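Local coordinates for fumarate lyase (Mesorhizobium sp., PDB 3C8T), which belongs to the fumarate lyase superfamily, a group of largely helical proteins built around long helix bundles, and assembles from four copies of one chain, at residues 176-181 with 235-240; 142-147 with 351-356; 60-65 with 84-89; 101-106 with 223-228. One frame throughout, in Å; residues are numbered along the deposited sequence.

Contact 1: residues 176-181 with 235-240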
loop_
_atom_site.group_PDB
_atom_site.type_symbol
_atom_site.label_atom_id
_atom_site.label_comp_id
_atom_site.label_asym_id
_atom_site.label_seq_id
_atom_site.Cartn_x
_atom_site.Cartn_y
_atom_site.Cartn_z
ATOM N N ALA A 176 17.578 -19.565 1.068
ATOM C CA ALA A 176 18.832 -18.882 0.770
ATOM C C ALA A 176 18.798 -17.406 1.219
ATOM O O ALA A 176 19.758 -16.925 1.832
ATOM C CB ALA A 176 19.210 -19.007 -0.713
ATOM N N ARG A 177 17.703 -16.704 0.914
ATOM C CA ARG A 177 17.534 -15.275 1.310
ATOM C C ARG A 177 17.657 -15.086 2.839
ATOM O O ARG A 177 18.338 -14.170 3.310
ATOM C CB ARG A 177 16.180 -14.720 0.812
ATOM C CG ARG A 177 16.034 -14.642 -0.711
ATOM C CD ARG A 177 14.641 -14.206 -1.150
ATOM N NE ARG A 177 14.617 -14.152 -2.612
ATOM C CZ ARG A 177 13.944 -14.990 -3.395
ATOM N NH1 ARG A 177 13.150 -15.917 -2.876
ATOM N NH2 ARG A 177 14.059 -14.876 -4.708
ATOM N N LEU A 178 16.997 -15.971 3.606
ATOM C CA LEU A 178 17.023 -15.915 5.076
ATOM C C LEU A 178 18.460 -15.869 5.637
ATOM O O LEU A 178 18.781 -15.056 6.529
ATOM C CB LEU A 178 16.219 -17.094 5.668
ATOM C CG LEU A 178 15.968 -17.069 7.204
ATOM C CD1 LEU A 178 14.668 -17.788 7.609
ATOM C CD2 LEU A 178 17.133 -17.630 8.002
ATOM N N GLU A 179 19.312 -16.750 5.115
ATOM C CA GLU A 179 20.713 -16.842 5.502
ATOM C C GLU A 179 21.519 -15.570 5.149
ATOM O O GLU A 179 22.394 -15.156 5.914
ATOM C CB GLU A 179 21.366 -18.145 4.929
ATOM C CG GLU A 179 20.663 -19.466 5.366
ATOM C CD GLU A 179 20.377 -19.586 6.900
ATOM O OE1 GLU A 179 21.256 -19.221 7.718
ATOM O OE2 GLU A 179 19.263 -20.043 7.307
ATOM N N GLU A 180 21.212 -14.934 4.024
ATOM C CA GLU A 180 21.856 -13.666 3.630
ATOM C C GLU A 180 21.464 -12.464 4.521
ATOM O O GLU A 180 22.312 -11.601 4.866
ATOM C CB GLU A 180 21.577 -13.375 2.132
ATOM C CG GLU A 180 22.349 -14.339 1.195
ATOM C CD GLU A 180 22.001 -14.240 -0.310
ATOM O OE1 GLU A 180 20.915 -13.738 -0.681
ATOM O OE2 GLU A 180 22.854 -14.673 -1.135
ATOM N N ILE A 181 20.180 -12.397 4.882
ATOM C CA ILE A 181 19.655 -11.266 5.670
ATOM C C ILE A 181 20.141 -11.298 7.136
ATOM O O ILE A 181 20.394 -10.249 7.703
ATOM C CB ILE A 181 18.108 -11.246 5.640
ATOM C CG1 ILE A 181 17.611 -10.748 4.279
ATOM C CG2 ILE A 181 17.576 -10.316 6.641
ATOM C CD1 ILE A 181 16.363 -11.430 3.807
ATOM N N VAL A 235 11.299 -7.611 7.204
ATOM C CA VAL A 235 9.841 -7.707 7.001
ATOM C C VAL A 235 9.465 -7.828 5.505
ATOM O O VAL A 235 8.487 -8.492 5.153
ATOM C CB VAL A 235 9.159 -6.515 7.639
ATOM C CG1 VAL A 235 7.623 -6.576 7.462
ATOM C CG2 VAL A 235 9.573 -6.447 9.137
ATOM N N GLN A 236 10.220 -7.161 4.640
ATOM C CA GLN A 236 10.072 -7.326 3.205
ATOM C C GLN A 236 10.220 -8.788 2.829
ATOM O O GLN A 236 9.435 -9.278 2.027
ATOM C CB GLN A 236 11.070 -6.485 2.417
ATOM C CG GLN A 236 10.804 -4.982 2.387
ATOM C CD GLN A 236 11.532 -4.304 1.199
ATOM O OE1 GLN A 236 10.895 -3.672 0.348
ATOM N NE2 GLN A 236 12.860 -4.474 1.121
ATOM N N PHE A 237 11.217 -9.462 3.425
ATOM C CA PHE A 237 11.458 -10.862 3.229
ATOM C C PHE A 237 10.235 -11.684 3.700
ATOM O O PHE A 237 9.800 -12.589 3.010
ATOM C CB PHE A 237 12.752 -11.322 3.939
ATOM C CG PHE A 237 12.866 -12.872 4.065
ATOM C CD1 PHE A 237 13.206 -13.654 2.958
ATOM C CD2 PHE A 237 12.531 -13.513 5.242
ATOM C CE1 PHE A 237 13.263 -15.046 3.046
ATOM C CE2 PHE A 237 12.589 -14.909 5.358
ATOM C CZ PHE A 237 12.959 -15.673 4.246
ATOM N N LEU A 238 9.699 -11.381 4.882
ATOM C CA LEU A 238 8.450 -12.015 5.334
ATOM C C LEU A 238 7.324 -11.897 4.321
ATOM O O LEU A 238 6.583 -12.850 4.085
ATOM C CB LEU A 238 7.980 -11.459 6.712
ATOM C CG LEU A 238 9.001 -11.769 7.845
ATOM C CD1 LEU A 238 8.645 -11.106 9.166
ATOM C CD2 LEU A 238 9.309 -13.255 8.036
ATOM N N ALA A 239 7.181 -10.700 3.769
ATOM C CA ALA A 239 6.199 -10.425 2.719
ATOM C C ALA A 239 6.439 -11.219 1.431
ATOM O O ALA A 239 5.478 -11.604 0.765
ATOM C CB ALA A 239 6.125 -8.929 2.424
ATOM N N LEU A 240 7.697 -11.483 1.090
ATOM C CA LEU A 240 8.014 -12.239 -0.139
ATOM C C LEU A 240 7.646 -13.716 0.022
ATOM O O LEU A 240 7.031 -14.311 -0.873
ATOM C CB LEU A 240 9.510 -12.094 -0.467
ATOM C CG LEU A 240 10.001 -12.422 -1.882
ATOM C CD1 LEU A 240 9.680 -11.248 -2.829
ATOM C CD2 LEU A 240 11.514 -12.653 -1.847
#
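The long helix bundle at the centre of a fumarate lyase fold is represented here by helices 160-185 and 229-255, between which F237 reaches across to R177, L178 and I181. The two segments run almost exactly antiparallel, at 176°, but the segment axes approach no closer than 11.0 Å, so side chains rather than backbones bridge the gap. F237 carries CG anti to its backbone N (chi1 165°), and its ring is met in turn from root to tip. CD1 of I181 leans obliquely on the root, 3.6 Å from CB of F237. Further out, CE1 of F237 lies 3.7 Å from CB of R177, and CZ of F237 comes to 3.8 Å from CB of L178, whose CA stands over one ring face. The extended chain of R177 also crosses L240 at about a right angle. CD2 of L240 rests over one face of the guanidinium, off-centre, at 3.5 Å from NE of R177. An apolar methyl thus packs on the flat of a buried charged group, while NH2 of R177 forms salt bridges with E233 and D229 of the second subunit. Around the two helices, L178 packs on I123 and F237 on I127 of helix 104-140, and L240 touches Q236 of the second subunit.

Contact 2: residues 142-147 with 351-356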
loop_
_atom_site.group_PDB
_atom_site.type_symbol
_atom_site.label_atom_id
_atom_site.label_comp_id
_atom_site.label_asym_id
_atom_site.label_seq_id
_atom_site.Cartn_x
_atom_site.Cartn_y
_atom_site.Cartn_z
ATOM N N ARG A 142 5.193 -37.008 -9.101
ATOM C CA ARG A 142 6.078 -36.739 -10.240
ATOM C C ARG A 142 5.407 -37.107 -11.566
ATOM O O ARG A 142 5.501 -36.359 -12.524
ATOM C CB ARG A 142 7.412 -37.509 -10.070
ATOM C CG ARG A 142 8.473 -37.231 -11.131
ATOM C CD ARG A 142 9.554 -38.335 -11.160
ATOM N NE ARG A 142 10.662 -38.036 -12.084
ATOM C CZ ARG A 142 10.732 -38.430 -13.352
ATOM N NH1 ARG A 142 9.749 -39.151 -13.894
ATOM N NH2 ARG A 142 11.792 -38.102 -14.095
ATOM N N ASP A 143 4.738 -38.259 -11.615
ATOM C CA ASP A 143 4.129 -38.748 -12.861
ATOM C C ASP A 143 2.587 -38.690 -12.896
ATOM O O ASP A 143 2.002 -39.270 -13.802
ATOM C CB ASP A 143 4.589 -40.205 -13.183
ATOM C CG ASP A 143 6.097 -40.377 -13.105
ATOM O OD1 ASP A 143 6.544 -41.413 -12.577
ATOM O OD2 ASP A 143 6.839 -39.475 -13.543
ATOM N N THR A 144 1.947 -38.051 -11.913
ATOM C CA THR A 144 0.496 -37.863 -11.885
ATOM C C THR A 144 0.056 -36.791 -12.933
ATOM O O THR A 144 0.247 -35.554 -12.707
ATOM C CB THR A 144 0.055 -37.430 -10.476
ATOM O OG1 THR A 144 0.716 -38.232 -9.473
ATOM C CG2 THR A 144 -1.486 -37.539 -10.302
ATOM N N PRO A 145 -0.536 -37.223 -14.077
ATOM C CA PRO A 145 -0.882 -36.217 -15.096
ATOM C C PRO A 145 -2.132 -35.405 -14.733
ATOM O O PRO A 145 -3.016 -35.874 -13.994
ATOM C CB PRO A 145 -1.127 -37.036 -16.362
ATOM C CG PRO A 145 -1.299 -38.464 -15.913
ATOM C CD PRO A 145 -0.978 -38.579 -14.462
ATOM N N MET A 146 -2.166 -34.179 -15.231
ATOM C CA MET A 146 -3.268 -33.238 -15.010
ATOM C C MET A 146 -3.204 -32.159 -16.107
ATOM O O MET A 146 -2.192 -32.033 -16.796
ATOM C CB MET A 146 -3.189 -32.600 -13.603
ATOM C CG MET A 146 -2.011 -31.597 -13.361
ATOM S SD MET A 146 -2.066 -30.966 -11.645
ATOM C CE MET A 146 -3.563 -29.952 -11.668
ATOM N N ALA A 147 -4.266 -31.375 -16.256
ATOM C CA ALA A 147 -4.220 -30.229 -17.174
ATOM C C ALA A 147 -3.358 -29.084 -16.583
ATOM O O ALA A 147 -3.580 -28.667 -15.437
ATOM C CB ALA A 147 -5.635 -29.761 -17.474
ATOM N N ASP A 351 -7.767 -39.388 -9.924
ATOM C CA ASP A 351 -8.956 -39.722 -10.700
ATOM C C ASP A 351 -9.653 -38.496 -11.236
ATOM O O ASP A 351 -9.941 -38.432 -12.426
ATOM C CB ASP A 351 -9.948 -40.632 -9.910
ATOM C CG ASP A 351 -10.404 -40.024 -8.544
ATOM O OD1 ASP A 351 -9.751 -39.112 -8.013
ATOM O OD2 ASP A 351 -11.429 -40.479 -7.991
ATOM N N ARG A 352 -9.891 -37.500 -10.378
ATOM C CA ARG A 352 -10.475 -36.243 -10.855
ATOM C C ARG A 352 -9.499 -35.534 -11.812
ATOM O O ARG A 352 -9.936 -34.921 -12.759
ATOM C CB ARG A 352 -10.868 -35.299 -9.708
ATOM C CG ARG A 352 -12.136 -35.653 -8.954
ATOM C CD ARG A 352 -13.371 -35.750 -9.844
ATOM N NE ARG A 352 -13.821 -34.458 -10.368
ATOM C CZ ARG A 352 -14.537 -33.564 -9.668
ATOM N NH1 ARG A 352 -14.850 -33.804 -8.395
ATOM N NH2 ARG A 352 -14.916 -32.414 -10.230
ATOM N N MET A 353 -8.192 -35.662 -11.569
ATOM C CA MET A 353 -7.195 -35.026 -12.406
ATOM C C MET A 353 -7.233 -35.568 -13.846
ATOM O O MET A 353 -7.126 -34.810 -14.818
ATOM C CB MET A 353 -5.773 -35.174 -11.796
ATOM C CG MET A 353 -5.460 -34.245 -10.584
ATOM S SD MET A 353 -3.851 -34.529 -9.748
ATOM C CE MET A 353 -3.872 -33.102 -8.625
ATOM N N ARG A 354 -7.320 -36.889 -13.944
ATOM C CA ARG A 354 -7.358 -37.654 -15.199
ATOM C C ARG A 354 -8.648 -37.275 -15.936
ATOM O O ARG A 354 -8.641 -37.012 -17.134
ATOM C CB ARG A 354 -7.360 -39.159 -14.835
ATOM C CG ARG A 354 -6.956 -40.163 -15.914
ATOM C CD ARG A 354 -7.003 -41.703 -15.437
ATOM N NE ARG A 354 -7.064 -41.962 -13.973
ATOM C CZ ARG A 354 -6.015 -41.947 -13.132
ATOM N NH1 ARG A 354 -4.772 -41.675 -13.570
ATOM N NH2 ARG A 354 -6.201 -42.189 -11.835
ATOM N N GLU A 355 -9.758 -37.225 -15.206
ATOM C CA GLU A 355 -11.037 -36.860 -15.800
ATOM C C GLU A 355 -11.020 -35.439 -16.375
ATOM O O GLU A 355 -11.520 -35.199 -17.490
ATOM C CB GLU A 355 -12.146 -37.048 -14.771
ATOM C CG GLU A 355 -13.568 -36.588 -15.210
ATOM C CD GLU A 355 -14.590 -36.687 -14.052
ATOM O OE1 GLU A 355 -15.441 -35.762 -13.910
ATOM O OE2 GLU A 355 -14.518 -37.686 -13.267
ATOM N N ASN A 356 -10.426 -34.492 -15.652
ATOM C CA ASN A 356 -10.403 -33.117 -16.150
ATOM C C ASN A 356 -9.458 -32.997 -17.370
ATOM O O ASN A 356 -9.742 -32.273 -18.324
ATOM C CB ASN A 356 -10.055 -32.112 -15.024
ATOM C CG ASN A 356 -11.083 -32.132 -13.879
ATOM O OD1 ASN A 356 -12.251 -32.432 -14.093
ATOM N ND2 ASN A 356 -10.649 -31.800 -12.676
HETATM O O HOH W 1 -6.421 -31.839 -14.606
#
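Strand 145-147 crosses helix 351-356 at 51°, with 6.7 Å between the segment axes at their closest, and the nearest CA atoms are those of M146 and M353, 5.0 Å apart. Such closeness lets main-chain atoms take part directly: the carbonyl O of P145 lies 3.6 Å from CB of M353. A single water bridges the two segments: it accepts from the backbone N of A147 at 2.8 Å and donates to the carbonyl O of M353 at 3.1 Å, tying strand to helix without a direct polar bond between them. Side chains fill the rest. CB of M146 sits against CB of M353 at 4.1 Å, and from there the two side chains cross obliquely. M353 is extended beyond CG and passes T144 at about a right angle, its SD reaching CG2 of T144 at 3.9 Å. M146 holds CG between its backbone N and carbonyl carbon (chi1 70°); SD of M146 lies 4.1 Å from CE of M353. OG1 of T144 is hydrogen-bonded to H141. Both methionines also pack on F160 of helix 160-185 and M255 of helix 229-255, while M146 pairs through its backbone with V158 of strand 157-159. The contact therefore seats the short helix 350-357 against the central strand of the three-stranded antiparallel sheet.

Contact 3: residues 60-65 with 84-89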
loop_
_atom_site.group_PDB
_atom_site.type_symbol
_atom_site.label_atom_id
_atom_site.label_comp_id
_atom_site.label_asym_id
_atom_site.label_seq_id
_atom_site.Cartn_x
_atom_site.Cartn_y
_atom_site.Cartn_z
ATOM N N ARG A 60 19.734 -12.591 38.049
ATOM C CA ARG A 60 19.375 -14.041 38.131
ATOM C C ARG A 60 18.098 -14.242 38.947
ATOM O O ARG A 60 17.257 -15.075 38.593
ATOM C CB ARG A 60 20.498 -14.906 38.713
ATOM C CG ARG A 60 21.777 -14.906 37.899
ATOM C CD ARG A 60 22.815 -15.826 38.483
ATOM N NE ARG A 60 22.514 -17.226 38.224
ATOM C CZ ARG A 60 23.052 -18.250 38.887
ATOM N NH1 ARG A 60 23.898 -18.044 39.895
ATOM N NH2 ARG A 60 22.725 -19.491 38.551
ATOM N N THR A 61 17.930 -13.434 40.000
ATOM C CA THR A 61 16.771 -13.553 40.896
ATOM C C THR A 61 15.646 -12.561 40.591
ATOM O O THR A 61 14.588 -12.620 41.216
ATOM C CB THR A 61 17.197 -13.470 42.408
ATOM O OG1 THR A 61 17.947 -12.267 42.652
ATOM C CG2 THR A 61 18.089 -14.683 42.797
ATOM N N PHE A 62 15.877 -11.652 39.632
ATOM C CA PHE A 62 14.965 -10.510 39.393
ATOM C C PHE A 62 13.719 -10.927 38.653
ATOM O O PHE A 62 13.796 -11.615 37.632
ATOM C CB PHE A 62 15.669 -9.345 38.650
ATOM C CG PHE A 62 14.747 -8.198 38.259
ATOM C CD1 PHE A 62 14.040 -7.480 39.216
ATOM C CD2 PHE A 62 14.598 -7.831 36.921
ATOM C CE1 PHE A 62 13.202 -6.445 38.844
ATOM C CE2 PHE A 62 13.760 -6.781 36.549
ATOM C CZ PHE A 62 13.073 -6.093 37.504
ATOM N N ALA A 63 12.571 -10.489 39.159
ATOM C CA ALA A 63 11.305 -10.728 38.507
ATOM C C ALA A 63 10.558 -9.407 38.414
ATOM O O ALA A 63 10.078 -8.902 39.430
ATOM C CB ALA A 63 10.477 -11.755 39.299
ATOM N N PRO A 64 10.411 -8.857 37.185
ATOM C CA PRO A 64 9.792 -7.539 37.020
ATOM C C PRO A 64 8.369 -7.512 37.548
ATOM O O PRO A 64 7.688 -8.536 37.559
ATOM C CB PRO A 64 9.774 -7.341 35.509
ATOM C CG PRO A 64 9.858 -8.740 34.944
ATOM C CD PRO A 64 10.757 -9.465 35.892
ATOM N N GLU A 65 7.948 -6.330 37.985
ATOM C CA GLU A 65 6.587 -6.085 38.383
ATOM C C GLU A 65 5.854 -5.497 37.176
ATOM O O GLU A 65 5.862 -4.278 36.964
ATOM C CB GLU A 65 6.616 -5.101 39.547
ATOM C CG GLU A 65 5.658 -5.425 40.642
ATOM C CD GLU A 65 6.140 -4.905 41.980
ATOM O OE1 GLU A 65 7.312 -5.184 42.347
ATOM O OE2 GLU A 65 5.347 -4.194 42.650
ATOM N N VAL A 84 14.750 -0.101 34.545
ATOM C CA VAL A 84 16.067 0.109 35.194
ATOM C C VAL A 84 15.888 0.460 36.691
ATOM O O VAL A 84 16.647 -0.001 37.532
ATOM C CB VAL A 84 16.955 1.162 34.426
ATOM C CG1 VAL A 84 18.168 1.585 35.238
ATOM C CG2 VAL A 84 17.397 0.589 33.102
ATOM N N GLU A 85 14.855 1.251 37.000
ATOM C CA GLU A 85 14.543 1.611 38.369
ATOM C C GLU A 85 14.204 0.344 39.179
ATOM O O GLU A 85 14.734 0.152 40.267
ATOM C CB GLU A 85 13.400 2.630 38.414
ATOM C CG GLU A 85 13.765 4.058 37.897
ATOM C CD GLU A 85 12.513 4.905 37.519
ATOM O OE1 GLU A 85 12.593 5.774 36.580
ATOM O OE2 GLU A 85 11.435 4.689 38.155
ATOM N N GLN A 86 13.349 -0.529 38.645
ATOM C CA GLN A 86 12.996 -1.757 39.364
ATOM C C GLN A 86 14.253 -2.615 39.546
ATOM O O GLN A 86 14.536 -3.110 40.627
ATOM C CB GLN A 86 11.885 -2.536 38.649
ATOM C CG GLN A 86 10.488 -1.858 38.610
ATOM C CD GLN A 86 9.403 -2.821 38.142
ATOM O OE1 GLN A 86 9.563 -4.036 38.275
ATOM N NE2 GLN A 86 8.287 -2.291 37.612
ATOM N N LEU A 87 15.050 -2.756 38.499
ATOM C CA LEU A 87 16.280 -3.544 38.630
ATOM C C LEU A 87 17.312 -2.914 39.578
ATOM O O LEU A 87 18.074 -3.623 40.264
ATOM C CB LEU A 87 16.896 -3.806 37.258
ATOM C CG LEU A 87 18.032 -4.822 37.195
ATOM C CD1 LEU A 87 17.738 -6.105 38.014
ATOM C CD2 LEU A 87 18.351 -5.176 35.754
ATOM N N SER A 88 17.370 -1.584 39.605
ATOM C CA SER A 88 18.301 -0.917 40.499
ATOM C C SER A 88 17.925 -1.209 41.978
ATOM O O SER A 88 18.781 -1.613 42.777
ATOM C CB SER A 88 18.350 0.585 40.215
ATOM O OG SER A 88 19.077 1.267 41.228
ATOM N N ALA A 89 16.650 -1.008 42.300
ATOM C CA ALA A 89 16.098 -1.265 43.626
ATOM C C ALA A 89 16.438 -2.676 44.099
ATOM O O ALA A 89 16.866 -2.874 45.235
ATOM C CB ALA A 89 14.589 -1.075 43.604
#
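F62, the first residue of its segment to meet helix 84-89, lays its ring against L87. CD1 of L87 stands over one face in a CH-pi contact, 4.0 Å from the centroid of the F62 ring and 25° off its normal; the methyl is displaced toward CG. The opposite face is backed by the backbone N of P64, so the ring is sandwiched between the helix and its own chain. Its far end, CZ, approaches CB of Q86 at 3.9 Å. P64 itself adds little, its CA passing 3.7 Å from OE1 of Q86. The polar half of the contact comes at E65, where the amide of Q86 pairs with both main-chain groups of one residue. The backbone N of E65 donates to OE1 of Q86 at 2.8 Å, nearly straight at 170° and onto a lone pair in the carbonyl plane. NE2 of Q86 returns a bond of 3.2 Å to the carbonyl O of E65, equally straight, though tilted from that carbonyl's plane. Two bonds thereby fix the rotation of the Q86 amide and pin the residue at the N-cap position of helix 66-76. The E65 carboxylate makes a salt bridge with R68 of that helix, on which Q86 also packs, while F62 and L87 share V31 of helix 23-43 as a neighbour.

Contact 4: residues 101-106 with 223-228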
loop_
_atom_site.group_PDB
_atom_site.type_symbol
_atom_site.label_atom_id
_atom_site.label_comp_id
_atom_site.label_asym_id
_atom_site.label_seq_id
_atom_site.Cartn_x
_atom_site.Cartn_y
_atom_site.Cartn_z
ATOM N N GLY A 101 25.770 4.999 30.240
ATOM C CA GLY A 101 26.082 5.480 28.901
ATOM C C GLY A 101 25.075 5.066 27.835
ATOM O O GLY A 101 25.188 5.512 26.705
ATOM N N ALA A 102 24.103 4.233 28.214
ATOM C CA ALA A 102 22.994 3.785 27.364
ATOM C C ALA A 102 21.880 4.824 27.175
ATOM O O ALA A 102 21.623 5.621 28.064
ATOM C CB ALA A 102 22.385 2.491 27.945
ATOM N N THR A 103 21.220 4.789 26.012
ATOM C CA THR A 103 19.934 5.431 25.825
ATOM C C THR A 103 18.838 4.335 25.678
ATOM O O THR A 103 19.122 3.140 25.438
ATOM C CB THR A 103 19.922 6.437 24.626
ATOM O OG1 THR A 103 18.714 7.224 24.664
ATOM C CG2 THR A 103 19.969 5.711 23.261
ATOM N N THR A 104 17.591 4.751 25.841
ATOM C CA THR A 104 16.420 3.888 25.694
ATOM C C THR A 104 16.365 3.092 24.369
ATOM O O THR A 104 16.209 1.856 24.397
ATOM C CB THR A 104 15.138 4.720 25.931
ATOM O OG1 THR A 104 15.127 5.098 27.302
ATOM C CG2 THR A 104 13.866 3.915 25.617
ATOM N N GLN A 105 16.526 3.773 23.228
ATOM C CA GLN A 105 16.532 3.044 21.932
ATOM C C GLN A 105 17.651 1.995 21.768
ATOM O O GLN A 105 17.511 1.012 20.986
ATOM C CB GLN A 105 16.546 4.010 20.747
ATOM C CG GLN A 105 16.007 3.382 19.473
ATOM C CD GLN A 105 16.156 4.275 18.250
ATOM O OE1 GLN A 105 16.617 5.422 18.350
ATOM N NE2 GLN A 105 15.777 3.752 17.086
ATOM N N ASP A 106 18.755 2.177 22.484
ATOM C CA ASP A 106 19.796 1.143 22.488
ATOM C C ASP A 106 19.238 -0.163 23.047
ATOM O O ASP A 106 19.390 -1.214 22.457
ATOM C CB ASP A 106 20.986 1.558 23.330
ATOM C CG ASP A 106 21.756 2.684 22.730
ATOM O OD1 ASP A 106 21.654 2.928 21.504
ATOM O OD2 ASP A 106 22.495 3.327 23.494
ATOM N N THR A 223 26.017 3.388 14.329
ATOM C CA THR A 223 24.703 3.643 14.894
ATOM C C THR A 223 23.587 3.486 13.859
ATOM O O THR A 223 23.660 4.031 12.732
ATOM C CB THR A 223 24.677 5.080 15.461
ATOM O OG1 THR A 223 25.802 5.251 16.325
ATOM C CG2 THR A 223 23.352 5.374 16.235
ATOM N N TRP A 224 22.563 2.716 14.220
ATOM C CA TRP A 224 21.452 2.533 13.299
ATOM C C TRP A 224 20.111 2.967 13.916
ATOM O O TRP A 224 19.074 2.476 13.529
ATOM C CB TRP A 224 21.442 1.098 12.706
ATOM C CG TRP A 224 21.517 -0.020 13.707
ATOM C CD1 TRP A 224 22.637 -0.503 14.323
ATOM C CD2 TRP A 224 20.409 -0.820 14.203
ATOM N NE1 TRP A 224 22.301 -1.560 15.168
ATOM C CE2 TRP A 224 20.943 -1.775 15.088
ATOM C CE3 TRP A 224 19.025 -0.832 13.944
ATOM C CZ2 TRP A 224 20.145 -2.713 15.744
ATOM C CZ3 TRP A 224 18.221 -1.788 14.599
ATOM C CH2 TRP A 224 18.782 -2.700 15.474
ATOM N N HIS A 225 20.153 3.880 14.893
ATOM C CA HIS A 225 18.943 4.456 15.490
ATOM C C HIS A 225 18.033 4.958 14.355
ATOM O O HIS A 225 16.814 4.823 14.433
ATOM C CB HIS A 225 19.282 5.624 16.419
ATOM C CG HIS A 225 19.937 5.231 17.713
ATOM N ND1 HIS A 225 20.797 6.074 18.395
ATOM C CD2 HIS A 225 19.856 4.106 18.455
ATOM C CE1 HIS A 225 21.221 5.476 19.490
ATOM N NE2 HIS A 225 20.654 4.286 19.558
ATOM N N SER A 226 18.637 5.526 13.309
ATOM C CA SER A 226 17.883 6.118 12.195
ATOM C C SER A 226 18.192 5.541 10.801
ATOM O O SER A 226 17.714 6.069 9.803
ATOM C CB SER A 226 18.076 7.630 12.190
ATOM O OG SER A 226 19.396 7.936 11.809
ATOM N N ALA A 227 18.959 4.452 10.755
ATOM C CA ALA A 227 19.264 3.686 9.520
ATOM C C ALA A 227 18.621 2.294 9.635
ATOM O O ALA A 227 19.241 1.326 10.125
ATOM C CB ALA A 227 20.817 3.572 9.312
ATOM N N ARG A 228 17.373 2.188 9.172
ATOM C CA ARG A 228 16.484 1.055 9.539
ATOM C C ARG A 228 16.366 -0.022 8.450
ATOM O O ARG A 228 15.423 -0.825 8.478
ATOM C CB ARG A 228 15.063 1.604 9.880
ATOM C CG ARG A 228 15.053 2.777 10.915
ATOM C CD ARG A 228 15.817 2.422 12.209
ATOM N NE ARG A 228 15.101 1.481 13.081
ATOM C CZ ARG A 228 15.540 1.054 14.262
ATOM N NH1 ARG A 228 16.744 1.447 14.721
ATOM N NH2 ARG A 228 14.761 0.243 14.998
#
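H225 is gripped closely by D106 and Q105, whereas T103, on the more exposed side, merely touches it. In the tight part, NE2 of H225 donates to OD1 of D106 at 2.6 Å, a His-carboxylate hydrogen bond with the acceptor close to the plane of the imidazole and the bond arriving nearly in line with C-O. The same carboxylate receives backbone N-H groups from S191 at OD1 and G192 at OD2; the backbone N of T103 also bonds OD2, at 3.2 Å from above the carboxylate plane. Four donors thus hold the group that orients the ring. Q105 slides past H225 in the opposite direction, the amide and imidazole planes only 22° apart. CG of Q105 is anti to its backbone N (chi1 -157°) and the chain runs on extended. OE1 of Q105 lies 3.3 Å from CB of H225, while NE2 donates to the carbonyl O of H225 at 3.0 Å, onto a lone pair. OE1 is claimed in turn by R313. NE2 of Q105 also lies over a face of the R228 guanidinium, 3.4 Å from NH1, a pair of donors that do not bond; R228 instead forms salt bridges with E321 and D109. At the looser margin, T103 meets the ring tip to tip, CG2 standing 4.0 Å from CE1 of H225. The contact joins the start of helix 104-140 to the loop that leads into helix 229-255, and T223 and S226 of that loop pack on Y162 and K247 of the second subunit.

In the fold
Followed from the N terminus, the chain first closes a short loop at contact 3, where helix 80-91 returns to the segment leading out of helix 49-61. Contact 4 opens soon afterwards, at the head of helix 104-140, and its loop is still open when contact 2 begins at strand 145-150 and contact 1 at helix 160-185. It closes before helix 229-255, so it crosses both. Contact 1 closes next, lying wholly within the span of contact 2, which waits until helix 350-357. Contacts 3 and 4 share one end of the elongated chain, contact 1 is near its centre, and contact 2 is about 57 Å from contact 4, measured between centres.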